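Local coordinates for protein CT_858 (Chlamydia trachomatis, PDB 3DOR) that probably acts as a secreted serine-type endopeptidase, working as a dimer in its mature form, at residues R359-P364 with V475-R481; T331-I336 with Y453-C458; Q9-F13 with F501-I507; F418-V422 with P436-G441. The contacts are given in a common frame with arbitrary orientation. Residues are numbered along the deposited sequence.

Interaction 1. Residues R359-P364 with V475-R481; sequences RPLELP and VLKDNDR. With SO4 (sulfate ion), chain Q.
A strand edge can be bound to a helix C terminus largely through one amide side chain, and this contact is a clear case. Segment R359-P364 is extended throughout, and L361 lies nearest N479 (CA-CA 6.0 Å) and L363 nearest V475 (6.2 Å). V475, in the last helical turn with chi1 t, points at the strand: its CG1 meets L361 CB at 3.9 Å, and its CG2 meets L363 CD2 at 3.8 Å and P364 CD at 3.9 Å. L476 CD2 adds L361 CD1 at 4.1 Å. N479, the first residue out of helical conformation (chi1 m, chi2 -77°), imitates a strand neighbour: E362 N donates to N479 OD1 at 2.7 Å, and N479 ND2 donates to E362 O at 2.8 Å and back to V475 O at 2.7 Å. N479 O accepts from R359 NH2 at 2.7 Å. R481 lays CG 3.6 Å from L361 CD2 and over a face of the R359 guanidinium, while its own guanidinium reaches K455 O. R359 NE also binds a sulfate, 2.7 Å to O2. With D480 (phi 54°) as C-prime residue, R481 N to L476 O (2.8 Å) and D480 N to K477 O (2.9 Å) define a Schellman motif closing helix 468-478.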
loop_
_atom_site.group_PDB
_atom_site.type_symbol
_atom_site.label_atom_id
_atom_site.label_comp_id
_atom_site.label_asym_id
_atom_site.label_seq_id
_atom_site.Cartn_x
_atom_site.Cartn_y
_atom_site.Cartn_z
ATOM N N ARG B 359 23.580 2.332 -29.538
ATOM C CA ARG B 359 24.554 1.428 -28.929
ATOM C C ARG B 359 24.176 1.224 -27.462
ATOM O O ARG B 359 23.556 2.087 -26.843
ATOM C CB ARG B 359 25.977 2.013 -29.026
ATOM C CG ARG B 359 26.170 3.376 -28.336
ATOM C CD ARG B 359 27.535 3.989 -28.675
ATOM N NE ARG B 359 27.701 5.343 -28.147
ATOM C CZ ARG B 359 28.113 5.628 -26.916
ATOM N NH1 ARG B 359 28.408 4.651 -26.070
ATOM N NH2 ARG B 359 28.231 6.890 -26.530
ATOM N N PRO B 360 24.537 0.071 -26.887
ATOM C CA PRO B 360 24.192 -0.164 -25.482
ATOM C C PRO B 360 24.853 0.846 -24.542
ATOM O O PRO B 360 25.945 1.348 -24.817
ATOM C CB PRO B 360 24.670 -1.594 -25.244
ATOM C CG PRO B 360 25.833 -1.720 -26.189
ATOM C CD PRO B 360 25.312 -1.055 -27.441
ATOM N N LEU B 361 24.175 1.141 -23.438
ATOM C CA LEU B 361 24.686 2.084 -22.450
ATOM C C LEU B 361 24.869 1.394 -21.096
ATOM O O LEU B 361 23.919 0.858 -20.537
ATOM C CB LEU B 361 23.714 3.262 -22.296
ATOM C CG LEU B 361 23.385 4.073 -23.557
ATOM C CD1 LEU B 361 22.319 5.113 -23.240
ATOM C CD2 LEU B 361 24.645 4.732 -24.082
ATOM N N GLU B 362 26.094 1.407 -20.579
ATOM C CA GLU B 362 26.385 0.798 -19.284
ATOM C C GLU B 362 25.580 1.513 -18.208
ATOM O O GLU B 362 25.456 2.730 -18.238
ATOM C CB GLU B 362 27.876 0.920 -18.959
ATOM C CG GLU B 362 28.696 -0.309 -19.296
ATOM C CD GLU B 362 28.319 -1.504 -18.441
ATOM O OE1 GLU B 362 28.338 -1.367 -17.200
ATOM O OE2 GLU B 362 28.007 -2.574 -19.007
ATOM N N LEU B 363 25.037 0.757 -17.261
ATOM C CA LEU B 363 24.249 1.342 -16.189
ATOM C C LEU B 363 24.947 1.237 -14.848
ATOM O O LEU B 363 25.653 0.269 -14.583
ATOM C CB LEU B 363 22.894 0.635 -16.075
ATOM C CG LEU B 363 21.867 0.874 -17.188
ATOM C CD1 LEU B 363 20.797 -0.217 -17.183
ATOM C CD2 LEU B 363 21.242 2.248 -16.977
ATOM N N PRO B 364 24.778 2.251 -13.989
ATOM C CA PRO B 364 25.408 2.187 -12.673
ATOM C C PRO B 364 24.641 1.124 -11.872
ATOM O O PRO B 364 23.437 0.938 -12.074
ATOM C CB PRO B 364 25.203 3.597 -12.123
ATOM C CG PRO B 364 23.978 4.077 -12.831
ATOM C CD PRO B 364 24.181 3.575 -14.227
ATOM N N VAL B 475 24.048 8.404 -16.853
ATOM C CA VAL B 475 24.169 7.319 -17.827
ATOM C C VAL B 475 24.691 7.868 -19.152
ATOM O O VAL B 475 25.593 7.295 -19.766
ATOM C CB VAL B 475 22.803 6.625 -18.086
ATOM C CG1 VAL B 475 22.938 5.619 -19.227
ATOM C CG2 VAL B 475 22.329 5.903 -16.816
ATOM N N LEU B 476 24.120 8.982 -19.591
ATOM C CA LEU B 476 24.534 9.612 -20.842
ATOM C C LEU B 476 25.952 10.193 -20.758
ATOM O O LEU B 476 26.692 10.206 -21.754
ATOM C CB LEU B 476 23.530 10.708 -21.227
ATOM C CG LEU B 476 22.112 10.181 -21.528
ATOM C CD1 LEU B 476 21.128 11.321 -21.852
ATOM C CD2 LEU B 476 22.208 9.211 -22.689
ATOM N N LYS B 477 26.327 10.679 -19.577
ATOM C CA LYS B 477 27.659 11.250 -19.394
ATOM C C LYS B 477 28.719 10.157 -19.324
ATOM O O LYS B 477 29.696 10.195 -20.069
ATOM C CB LYS B 477 27.717 12.089 -18.117
ATOM C CG LYS B 477 29.001 12.913 -17.958
ATOM C CD LYS B 477 28.847 13.913 -16.808
ATOM C CE LYS B 477 29.914 15.008 -16.844
ATOM N NZ LYS B 477 31.302 14.496 -16.628
ATOM N N ASP B 478 28.515 9.177 -18.443
ATOM C CA ASP B 478 29.485 8.097 -18.270
ATOM C C ASP B 478 29.651 7.170 -19.480
ATOM O O ASP B 478 30.622 6.424 -19.560
ATOM C CB ASP B 478 29.155 7.289 -16.998
ATOM C CG ASP B 478 29.352 8.107 -15.721
ATOM O OD1 ASP B 478 29.785 9.275 -15.820
ATOM O OD2 ASP B 478 29.084 7.597 -14.612
ATOM N N ASN B 479 28.720 7.236 -20.427
ATOM C CA ASN B 479 28.795 6.415 -21.644
ATOM C C ASN B 479 29.179 7.316 -22.815
ATOM O O ASN B 479 29.196 6.880 -23.972
ATOM C CB ASN B 479 27.443 5.740 -21.938
ATOM C CG ASN B 479 27.188 4.515 -21.065
ATOM O OD1 ASN B 479 27.745 3.445 -21.301
ATOM N ND2 ASN B 479 26.348 4.672 -20.051
ATOM N N ASP B 480 29.475 8.581 -22.502
ATOM C CA ASP B 480 29.870 9.572 -23.507
ATOM C C ASP B 480 28.843 9.679 -24.649
ATOM O O ASP B 480 29.226 9.795 -25.813
ATOM C CB ASP B 480 31.238 9.202 -24.107
ATOM C CG ASP B 480 32.364 9.171 -23.070
ATOM O OD1 ASP B 480 33.075 8.173 -22.945
ATOM O OD2 ASP B 480 32.538 10.264 -22.339
ATOM N N ARG B 481 27.555 9.648 -24.322
ATOM C CA ARG B 481 26.493 9.727 -25.335
ATOM C C ARG B 481 26.018 11.162 -25.552
ATOM O O ARG B 481 25.582 11.525 -26.644
ATOM C CB ARG B 481 25.280 8.888 -24.894
ATOM C CG ARG B 481 24.787 7.848 -25.892
ATOM C CD ARG B 481 23.765 8.355 -26.909
ATOM N NE ARG B 481 24.344 9.364 -27.766
ATOM C CZ ARG B 481 23.722 9.961 -28.773
ATOM N NH1 ARG B 481 22.474 9.647 -29.089
ATOM N NH2 ARG B 481 24.347 10.922 -29.426
HETATM S S SO4 Q . 27.745 8.528 -29.885
HETATM O O1 SO4 Q . 27.025 9.547 -30.747
HETATM O O2 SO4 Q . 26.980 7.226 -29.945
HETATM O O3 SO4 Q . 29.155 8.275 -30.391
HETATM O O4 SO4 Q . 27.818 9.109 -28.487
#

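Interaction 2. Residues T331-I336 with Y453-C458; sequences TEALII and YSKPIC
Y453 (chi1 t, chi2 70°), four residues ahead of strand 457-461, lays one face of its ring against L334, whose CB stands 3.4 Å from Y453 CE2. From A333 and P456 onward both chains are extended and run parallel, with A333 nearest P456, L334 nearest I457 and I335 nearest C458, each pair at 4.8 Å between CA atoms. The ladder is regular: L334 N donates to P456 O at 2.9 Å, C458 N to L334 O at 2.9 Å, and I336 N to C458 O at 2.8 Å. L334 thus uses both its NH and its CO on residues flanking I457, the pattern expected of a parallel bridge. Longer CA-H...O contacts lie between these bonds, such as I457 CA to L334 O at 3.3 Å. L334 and I457 project from one face of the sheet, I335 and C458 from the other. I336 CD1 meets I457 CG2 at 3.9 Å, and A333 CB meets P456 CG at 4.0 Å. Ahead of the paired residues, the K455 side chain (chi1 m, then t throughout) carries NZ to T331 O at 2.8 Å, with S328 O as a further acceptor. Helix 316-330 packs on the L334 face, through F327, and helix 549-564 on the I335 face, through V559. A parallel pair at the middle of a mixed sheet, covered by helices on both faces, is characteristic of the alpha/beta core of the ClpP/crotonase-like S41 peptidases.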
loop_
_atom_site.group_PDB
_atom_site.type_symbol
_atom_site.label_atom_id
_atom_site.label_comp_id
_atom_site.label_asym_id
_atom_site.label_seq_id
_atom_site.Cartn_x
_atom_site.Cartn_y
_atom_site.Cartn_z
ATOM N N THR B 331 16.221 16.726 -37.919
ATOM C CA THR B 331 17.050 17.470 -37.002
ATOM C C THR B 331 18.532 17.063 -37.108
ATOM O O THR B 331 18.851 15.987 -37.621
ATOM C CB THR B 331 16.442 17.209 -35.596
ATOM O OG1 THR B 331 16.084 18.445 -34.977
ATOM C CG2 THR B 331 17.350 16.397 -34.760
ATOM N N GLU B 332 19.433 17.929 -36.646
ATOM C CA GLU B 332 20.875 17.640 -36.668
ATOM C C GLU B 332 21.415 17.369 -35.255
ATOM O O GLU B 332 22.480 16.791 -35.087
ATOM C CB GLU B 332 21.662 18.819 -37.266
ATOM C CG GLU B 332 21.440 19.060 -38.757
ATOM C CD GLU B 332 22.060 20.373 -39.227
ATOM O OE1 GLU B 332 23.305 20.508 -39.180
ATOM O OE2 GLU B 332 21.305 21.277 -39.638
ATOM N N ALA B 333 20.699 17.837 -34.245
ATOM C CA ALA B 333 21.101 17.638 -32.855
ATOM C C ALA B 333 19.842 17.798 -32.021
ATOM O O ALA B 333 18.830 18.275 -32.524
ATOM C CB ALA B 333 22.154 18.666 -32.440
ATOM N N LEU B 334 19.913 17.416 -30.751
ATOM C CA LEU B 334 18.753 17.477 -29.880
ATOM C C LEU B 334 19.099 18.030 -28.499
ATOM O O LEU B 334 20.049 17.576 -27.856
ATOM C CB LEU B 334 18.190 16.064 -29.705
ATOM C CG LEU B 334 16.745 15.740 -29.285
ATOM C CD1 LEU B 334 16.799 14.585 -28.306
ATOM C CD2 LEU B 334 16.018 16.919 -28.681
ATOM N N ILE B 335 18.319 19.003 -28.046
ATOM C CA ILE B 335 18.504 19.558 -26.719
ATOM C C ILE B 335 17.402 18.974 -25.842
ATOM O O ILE B 335 16.216 19.044 -26.188
ATOM C CB ILE B 335 18.377 21.090 -26.705
ATOM C CG1 ILE B 335 19.525 21.724 -27.508
ATOM C CG2 ILE B 335 18.408 21.596 -25.259
ATOM C CD1 ILE B 335 19.374 23.218 -27.694
ATOM N N ILE B 336 17.789 18.376 -24.719
ATOM C CA ILE B 336 16.824 17.803 -23.789
ATOM C C ILE B 336 16.861 18.604 -22.493
ATOM O O ILE B 336 17.883 18.620 -21.789
ATOM C CB ILE B 336 17.154 16.318 -23.486
ATOM C CG1 ILE B 336 16.960 15.473 -24.748
ATOM C CG2 ILE B 336 16.268 15.793 -22.343
ATOM C CD1 ILE B 336 17.288 14.003 -24.552
ATOM N N TYR B 453 17.550 7.614 -31.438
ATOM C CA TYR B 453 18.140 8.876 -31.863
ATOM C C TYR B 453 19.657 8.672 -31.775
ATOM O O TYR B 453 20.175 8.296 -30.720
ATOM C CB TYR B 453 17.707 10.014 -30.951
ATOM C CG TYR B 453 18.056 11.380 -31.506
ATOM C CD1 TYR B 453 17.395 11.889 -32.623
ATOM C CD2 TYR B 453 19.050 12.163 -30.917
ATOM C CE1 TYR B 453 17.711 13.140 -33.140
ATOM C CE2 TYR B 453 19.374 13.416 -31.429
ATOM C CZ TYR B 453 18.699 13.895 -32.539
ATOM O OH TYR B 453 19.002 15.133 -33.045
ATOM N N SER B 454 20.369 8.913 -32.872
ATOM C CA SER B 454 21.814 8.702 -32.883
ATOM C C SER B 454 22.630 9.948 -33.166
ATOM O O SER B 454 23.826 9.855 -33.393
ATOM C CB SER B 454 22.183 7.619 -33.909
ATOM O OG SER B 454 21.744 7.979 -35.215
ATOM N N LYS B 455 21.994 11.111 -33.169
ATOM C CA LYS B 455 22.720 12.344 -33.421
ATOM C C LYS B 455 23.149 12.976 -32.100
ATOM O O LYS B 455 22.785 12.492 -31.041
ATOM C CB LYS B 455 21.847 13.290 -34.243
ATOM C CG LYS B 455 21.499 12.660 -35.573
ATOM C CD LYS B 455 20.589 13.492 -36.424
ATOM C CE LYS B 455 20.100 12.649 -37.607
ATOM N NZ LYS B 455 19.481 13.476 -38.660
ATOM N N PRO B 456 23.940 14.055 -32.148
ATOM C CA PRO B 456 24.355 14.660 -30.879
ATOM C C PRO B 456 23.225 15.139 -29.975
ATOM O O PRO B 456 22.173 15.581 -30.434
ATOM C CB PRO B 456 25.327 15.771 -31.306
ATOM C CG PRO B 456 25.071 15.958 -32.779
ATOM C CD PRO B 456 24.710 14.600 -33.279
ATOM N N ILE B 457 23.459 15.016 -28.675
ATOM C CA ILE B 457 22.487 15.389 -27.672
ATOM C C ILE B 457 23.106 16.258 -26.592
ATOM O O ILE B 457 24.226 15.991 -26.116
ATOM C CB ILE B 457 21.902 14.131 -26.963
ATOM C CG1 ILE B 457 21.218 13.217 -27.979
ATOM C CG2 ILE B 457 20.907 14.554 -25.882
ATOM C CD1 ILE B 457 20.715 11.899 -27.383
ATOM N N CYS B 458 22.372 17.295 -26.206
ATOM C CA CYS B 458 22.805 18.176 -25.137
ATOM C C CYS B 458 21.708 18.134 -24.079
ATOM O O CYS B 458 20.562 18.500 -24.358
ATOM C CB CYS B 458 22.979 19.606 -25.642
ATOM S SG CYS B 458 23.388 20.767 -24.320
#

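Interaction 3. Residues Q9-F13 with F501-I507; sequences QDLSF and FPNRTGI
How a helix can hold a loop distant in sequence through one carboxylate and one ring is illustrated here by residues Q9-F13, one helical turn, and the irregular loop F501-I507. Backbones stay apart, with D10 and N503 the nearest pair at 7.3 Å between CA atoms. Q9 serves its own helix, its O accepting from F13 N at 3.0 Å. D10 (chi1 m) points into the loop and is the polar centre. T505 OG1 donates to D10 OD2 at a very short 2.4 Å, and a water bridges D10 OD2 (2.9 Å) to R504 N (2.7 Å). D10 OD1 lies at the edge of the F501 ring, 3.5 Å from CE1, and D10 CB touches I507 CD1 at 4.0 Å. One turn on, F13 (chi1 t) sends its ring edge to the face of F501 (chi1 p) in a T-shaped pair, centroids 4.8 Å apart and planes at 63°, with F13 CE2 3.7 Å from F501 CD2. N503 (chi1 p) organises the loop: its ND2 donates to F501 O at 2.8 Å and to I507 O at 3.0 Å, and the chain turns through G506 (phi 75°) to bring I507 N back to N503 OD1 at 2.8 Å. The F13 ring also stacks on F13 of the second subunit, placing the contact at the dimer interface. Within the chain, helix 2-20 sits with L11 against helices 36-48 and 55-67, while the loop joins strands 496-499 and 507-518, and I507 packs beside strand 75-78.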
loop_
_atom_site.group_PDB
_atom_site.type_symbol
_atom_site.label_atom_id
_atom_site.label_comp_id
_atom_site.label_asym_id
_atom_site.label_seq_id
_atom_site.Cartn_x
_atom_site.Cartn_y
_atom_site.Cartn_z
ATOM N N GLN B 9 8.262 6.456 21.484
ATOM C CA GLN B 9 8.005 5.131 20.933
ATOM C C GLN B 9 8.207 5.143 19.418
ATOM O O GLN B 9 8.935 4.320 18.865
ATOM C CB GLN B 9 6.570 4.702 21.241
ATOM C CG GLN B 9 6.437 3.273 21.729
ATOM C CD GLN B 9 7.106 2.273 20.810
ATOM O OE1 GLN B 9 6.751 2.156 19.636
ATOM N NE2 GLN B 9 8.084 1.544 21.341
ATOM N N ASP B 10 7.561 6.087 18.746
ATOM C CA ASP B 10 7.671 6.164 17.300
ATOM C C ASP B 10 9.083 6.527 16.846
ATOM O O ASP B 10 9.544 6.060 15.802
ATOM C CB ASP B 10 6.624 7.142 16.752
ATOM C CG ASP B 10 5.202 6.670 17.027
ATOM O OD1 ASP B 10 4.940 5.458 16.861
ATOM O OD2 ASP B 10 4.345 7.497 17.404
ATOM N N LEU B 11 9.775 7.335 17.644
ATOM C CA LEU B 11 11.145 7.717 17.320
ATOM C C LEU B 11 11.965 6.434 17.337
ATOM O O LEU B 11 12.746 6.163 16.423
ATOM C CB LEU B 11 11.703 8.681 18.374
ATOM C CG LEU B 11 12.890 9.592 18.026
ATOM C CD1 LEU B 11 13.479 10.138 19.314
ATOM C CD2 LEU B 11 13.956 8.852 17.254
ATOM N N SER B 12 11.771 5.635 18.382
ATOM C CA SER B 12 12.514 4.390 18.512
ATOM C C SER B 12 12.233 3.477 17.329
ATOM O O SER B 12 13.107 2.734 16.888
ATOM C CB SER B 12 12.154 3.670 19.818
ATOM O OG SER B 12 10.860 3.095 19.750
ATOM N N PHE B 13 11.007 3.520 16.819
ATOM C CA PHE B 13 10.679 2.690 15.670
ATOM C C PHE B 13 11.445 3.191 14.444
ATOM O O PHE B 13 12.039 2.400 13.705
ATOM C CB PHE B 13 9.177 2.711 15.382
ATOM C CG PHE B 13 8.779 1.840 14.222
ATOM C CD1 PHE B 13 9.044 0.471 14.242
ATOM C CD2 PHE B 13 8.156 2.388 13.105
ATOM C CE1 PHE B 13 8.693 -0.345 13.166
ATOM C CE2 PHE B 13 7.797 1.583 12.019
ATOM C CZ PHE B 13 8.064 0.212 12.048
ATOM N N PHE B 501 2.387 3.125 9.282
ATOM C CA PHE B 501 2.102 2.316 10.459
ATOM C C PHE B 501 1.232 3.144 11.386
ATOM O O PHE B 501 1.415 4.345 11.487
ATOM C CB PHE B 501 3.407 1.898 11.154
ATOM C CG PHE B 501 4.209 3.048 11.698
ATOM C CD1 PHE B 501 4.084 3.433 13.032
ATOM C CD2 PHE B 501 5.073 3.762 10.876
ATOM C CE1 PHE B 501 4.807 4.509 13.535
ATOM C CE2 PHE B 501 5.799 4.842 11.371
ATOM C CZ PHE B 501 5.664 5.215 12.701
ATOM N N PRO B 502 0.252 2.514 12.056
ATOM C CA PRO B 502 -0.621 3.262 12.963
ATOM C C PRO B 502 0.149 3.816 14.155
ATOM O O PRO B 502 1.025 3.147 14.707
ATOM C CB PRO B 502 -1.680 2.232 13.353
ATOM C CG PRO B 502 -0.945 0.935 13.259
ATOM C CD PRO B 502 -0.135 1.095 11.995
ATOM N N ASN B 503 -0.171 5.046 14.541
ATOM C CA ASN B 503 0.531 5.691 15.645
ATOM C C ASN B 503 -0.280 6.879 16.129
ATOM O O ASN B 503 -1.178 7.345 15.432
ATOM C CB ASN B 503 1.898 6.175 15.159
ATOM C CG ASN B 503 1.780 7.216 14.061
ATOM O OD1 ASN B 503 1.911 8.417 14.308
ATOM N ND2 ASN B 503 1.501 6.760 12.840
ATOM N N ARG B 504 0.052 7.367 17.321
ATOM C CA ARG B 504 -0.643 8.500 17.926
ATOM C C ARG B 504 0.139 9.800 17.740
ATOM O O ARG B 504 -0.220 10.833 18.306
ATOM C CB ARG B 504 -0.847 8.254 19.427
ATOM C CG ARG B 504 -1.738 7.075 19.793
ATOM C CD ARG B 504 -3.202 7.460 19.764
ATOM N NE ARG B 504 -4.086 6.360 20.163
ATOM C CZ ARG B 504 -4.052 5.753 21.346
ATOM N NH1 ARG B 504 -3.172 6.127 22.267
ATOM N NH2 ARG B 504 -4.903 4.771 21.614
ATOM N N THR B 505 1.213 9.748 16.958
ATOM C CA THR B 505 2.023 10.936 16.715
ATOM C C THR B 505 1.614 11.621 15.415
ATOM O O THR B 505 2.181 12.646 15.035
ATOM C CB THR B 505 3.532 10.593 16.641
ATOM O OG1 THR B 505 3.902 9.809 17.781
ATOM C CG2 THR B 505 4.368 11.866 16.634
ATOM N N GLY B 506 0.630 11.052 14.725
ATOM C CA GLY B 506 0.177 11.648 13.483
ATOM C C GLY B 506 1.088 11.455 12.285
ATOM O O GLY B 506 1.005 12.204 11.309
ATOM N N ILE B 507 1.961 10.459 12.350
ATOM C CA ILE B 507 2.874 10.179 11.251
ATOM C C ILE B 507 2.110 9.495 10.120
ATOM O O ILE B 507 1.434 8.495 10.340
ATOM C CB ILE B 507 4.011 9.269 11.710
ATOM C CG1 ILE B 507 4.767 9.935 12.862
ATOM C CG2 ILE B 507 4.940 8.978 10.547
ATOM C CD1 ILE B 507 5.917 9.109 13.393
HETATM O O HOH W 1 2.108 6.062 18.558
#

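Interaction 4. Residues F418-V422 with P436-G441; sequences FGRQV and PIPLFG. With SO4 (sulfate ion), chain P.
The loop after helix 409-428 folds back along it, and its residues P436-G441 give an apolar example of such a return. The chain comes closest at F418 and G441 (CA-CA 4.3 Å), while Q421 faces I437 at 7.2 Å. F418, on a helical backbone with chi1 t and chi2 83°, inserts its ring among the loop residues: CD1 lies 3.5 Å from P438 O, near the ring plane, 3.8 Å from F440 N and 3.9 Å from I437 CG2. I437 (chi1 m, chi2 t) points back at the helix, its CD1 4.5 Å from V422 CG2. The loop starts extended, then turns with positive phi at F440 (55°) and G441 (78°). A CB on G441 would lie about 3.0 Å from F418 CB, a tight approach, so the lack of a side chain permits this closeness. Within the S41 peptidase region the loop lies between helix 409-428 and strand 361-368, joined to the latter by backbone bonding of I437 with H366. Polar linkage between helix and loop passes through a water, bound to Q421 OE1 at 2.8 Å and P436 O at 3.0 Å, while Q421 NE2 turns to S417. Outside, R420 NH1 makes a weak 3.0 Å bond to a sulfate O2.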
loop_
_atom_site.group_PDB
_atom_site.type_symbol
_atom_site.label_atom_id
_atom_site.label_comp_id
_atom_site.label_asym_id
_atom_site.label_seq_id
_atom_site.Cartn_x
_atom_site.Cartn_y
_atom_site.Cartn_z
ATOM N N PHE B 418 19.329 -11.139 -11.601
ATOM C CA PHE B 418 19.053 -10.298 -10.443
ATOM C C PHE B 418 18.650 -11.164 -9.248
ATOM O O PHE B 418 19.159 -10.993 -8.142
ATOM C CB PHE B 418 17.916 -9.319 -10.760
ATOM C CG PHE B 418 17.448 -8.521 -9.570
ATOM C CD1 PHE B 418 18.126 -7.372 -9.175
ATOM C CD2 PHE B 418 16.340 -8.931 -8.835
ATOM C CE1 PHE B 418 17.714 -6.638 -8.070
ATOM C CE2 PHE B 418 15.917 -8.207 -7.726
ATOM C CZ PHE B 418 16.610 -7.051 -7.340
ATOM N N GLY B 419 17.707 -12.073 -9.474
ATOM C CA GLY B 419 17.254 -12.947 -8.403
ATOM C C GLY B 419 18.400 -13.732 -7.790
ATOM O O GLY B 419 18.544 -13.778 -6.567
ATOM N N ARG B 420 19.226 -14.344 -8.635
ATOM C CA ARG B 420 20.357 -15.122 -8.145
ATOM C C ARG B 420 21.337 -14.303 -7.322
ATOM O O ARG B 420 21.825 -14.773 -6.293
ATOM C CB ARG B 420 21.130 -15.749 -9.301
ATOM C CG ARG B 420 20.344 -16.723 -10.135
ATOM C CD ARG B 420 21.206 -17.192 -11.289
ATOM N NE ARG B 420 20.386 -17.630 -12.407
ATOM C CZ ARG B 420 20.530 -17.184 -13.648
ATOM N NH1 ARG B 420 21.468 -16.284 -13.922
ATOM N NH2 ARG B 420 19.737 -17.637 -14.614
ATOM N N GLN B 421 21.642 -13.087 -7.772
ATOM C CA GLN B 421 22.606 -12.260 -7.048
ATOM C C GLN B 421 22.076 -11.847 -5.686
ATOM O O GLN B 421 22.832 -11.788 -4.714
ATOM C CB GLN B 421 22.987 -11.020 -7.860
ATOM C CG GLN B 421 23.733 -11.319 -9.151
ATOM C CD GLN B 421 24.051 -10.050 -9.928
ATOM O OE1 GLN B 421 24.707 -9.139 -9.407
ATOM N NE2 GLN B 421 23.590 -9.982 -11.175
ATOM N N VAL B 422 20.783 -11.554 -5.609
ATOM C CA VAL B 422 20.184 -11.181 -4.336
ATOM C C VAL B 422 20.214 -12.393 -3.399
ATOM O O VAL B 422 20.621 -12.284 -2.243
ATOM C CB VAL B 422 18.725 -10.694 -4.514
ATOM C CG1 VAL B 422 18.069 -10.460 -3.153
ATOM C CG2 VAL B 422 18.721 -9.398 -5.307
ATOM N N PRO B 436 27.652 -4.345 -5.436
ATOM C CA PRO B 436 26.772 -3.749 -6.446
ATOM C C PRO B 436 26.018 -4.719 -7.358
ATOM O O PRO B 436 26.586 -5.631 -7.964
ATOM C CB PRO B 436 27.701 -2.790 -7.205
ATOM C CG PRO B 436 29.055 -3.387 -7.016
ATOM C CD PRO B 436 29.031 -3.850 -5.575
ATOM N N ILE B 437 24.712 -4.498 -7.434
ATOM C CA ILE B 437 23.812 -5.307 -8.244
ATOM C C ILE B 437 22.939 -4.344 -9.051
ATOM O O ILE B 437 22.345 -3.425 -8.493
ATOM C CB ILE B 437 22.901 -6.175 -7.338
ATOM C CG1 ILE B 437 23.763 -7.090 -6.459
ATOM C CG2 ILE B 437 21.917 -6.972 -8.185
ATOM C CD1 ILE B 437 22.961 -7.978 -5.533
ATOM N N PRO B 438 22.849 -4.539 -10.374
ATOM C CA PRO B 438 22.011 -3.617 -11.147
ATOM C C PRO B 438 20.526 -3.820 -10.884
ATOM O O PRO B 438 20.066 -4.943 -10.695
ATOM C CB PRO B 438 22.406 -3.909 -12.594
ATOM C CG PRO B 438 22.792 -5.341 -12.566
ATOM C CD PRO B 438 23.531 -5.508 -11.249
ATOM N N LEU B 439 19.779 -2.724 -10.855
ATOM C CA LEU B 439 18.347 -2.817 -10.614
ATOM C C LEU B 439 17.757 -3.686 -11.716
ATOM O O LEU B 439 18.178 -3.596 -12.871
ATOM C CB LEU B 439 17.718 -1.422 -10.620
ATOM C CG LEU B 439 18.286 -0.477 -9.557
ATOM C CD1 LEU B 439 17.626 0.907 -9.648
ATOM C CD2 LEU B 439 18.049 -1.085 -8.190
ATOM N N PHE B 440 16.806 -4.541 -11.344
ATOM C CA PHE B 440 16.158 -5.459 -12.279
ATOM C C PHE B 440 17.184 -6.309 -13.017
ATOM O O PHE B 440 16.847 -7.017 -13.965
ATOM C CB PHE B 440 15.305 -4.698 -13.301
ATOM C CG PHE B 440 14.189 -3.892 -12.686
ATOM C CD1 PHE B 440 14.317 -2.520 -12.513
ATOM C CD2 PHE B 440 13.019 -4.512 -12.269
ATOM C CE1 PHE B 440 13.300 -1.775 -11.933
ATOM C CE2 PHE B 440 11.990 -3.777 -11.684
ATOM C CZ PHE B 440 12.133 -2.404 -11.517
ATOM N N GLY B 441 18.437 -6.236 -12.578
ATOM C CA GLY B 441 19.487 -7.004 -13.222
ATOM C C GLY B 441 20.000 -6.426 -14.533
ATOM O O GLY B 441 20.920 -6.983 -15.117
HETATM S S SO4 P . 24.619 -14.601 -12.309
HETATM O O1 SO4 P . 25.047 -13.245 -11.812
HETATM O O2 SO4 P . 23.813 -14.418 -13.563
HETATM O O3 SO4 P . 25.804 -15.460 -12.659
HETATM O O4 SO4 P . 23.842 -15.256 -11.214
HETATM O O HOH W 2 26.544 -7.258 -10.447
#

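From the N terminus, helix 2-20 waits nearly five hundred residues for its partner loop, so interaction 3 closes the widest loop and the other three contacts nest within it. Interaction 2 opens next, at 331-336, and interaction 1 at 359-364; they close in that order, at 453-458 and 475-481, and therefore cross. Inside both lies interaction 4, a local return of the chain. Crossing has a physical counterpart: R481, just past helix 468-478, probably hydrogen-bonds through NH2 to K455 O (2.7 Å), just ahead of strand 457-461. Interaction 3 lies about 42 Å, centre to centre, from interaction 1, binding helix 2-20 to the loop between strands 496-499 and 507-518.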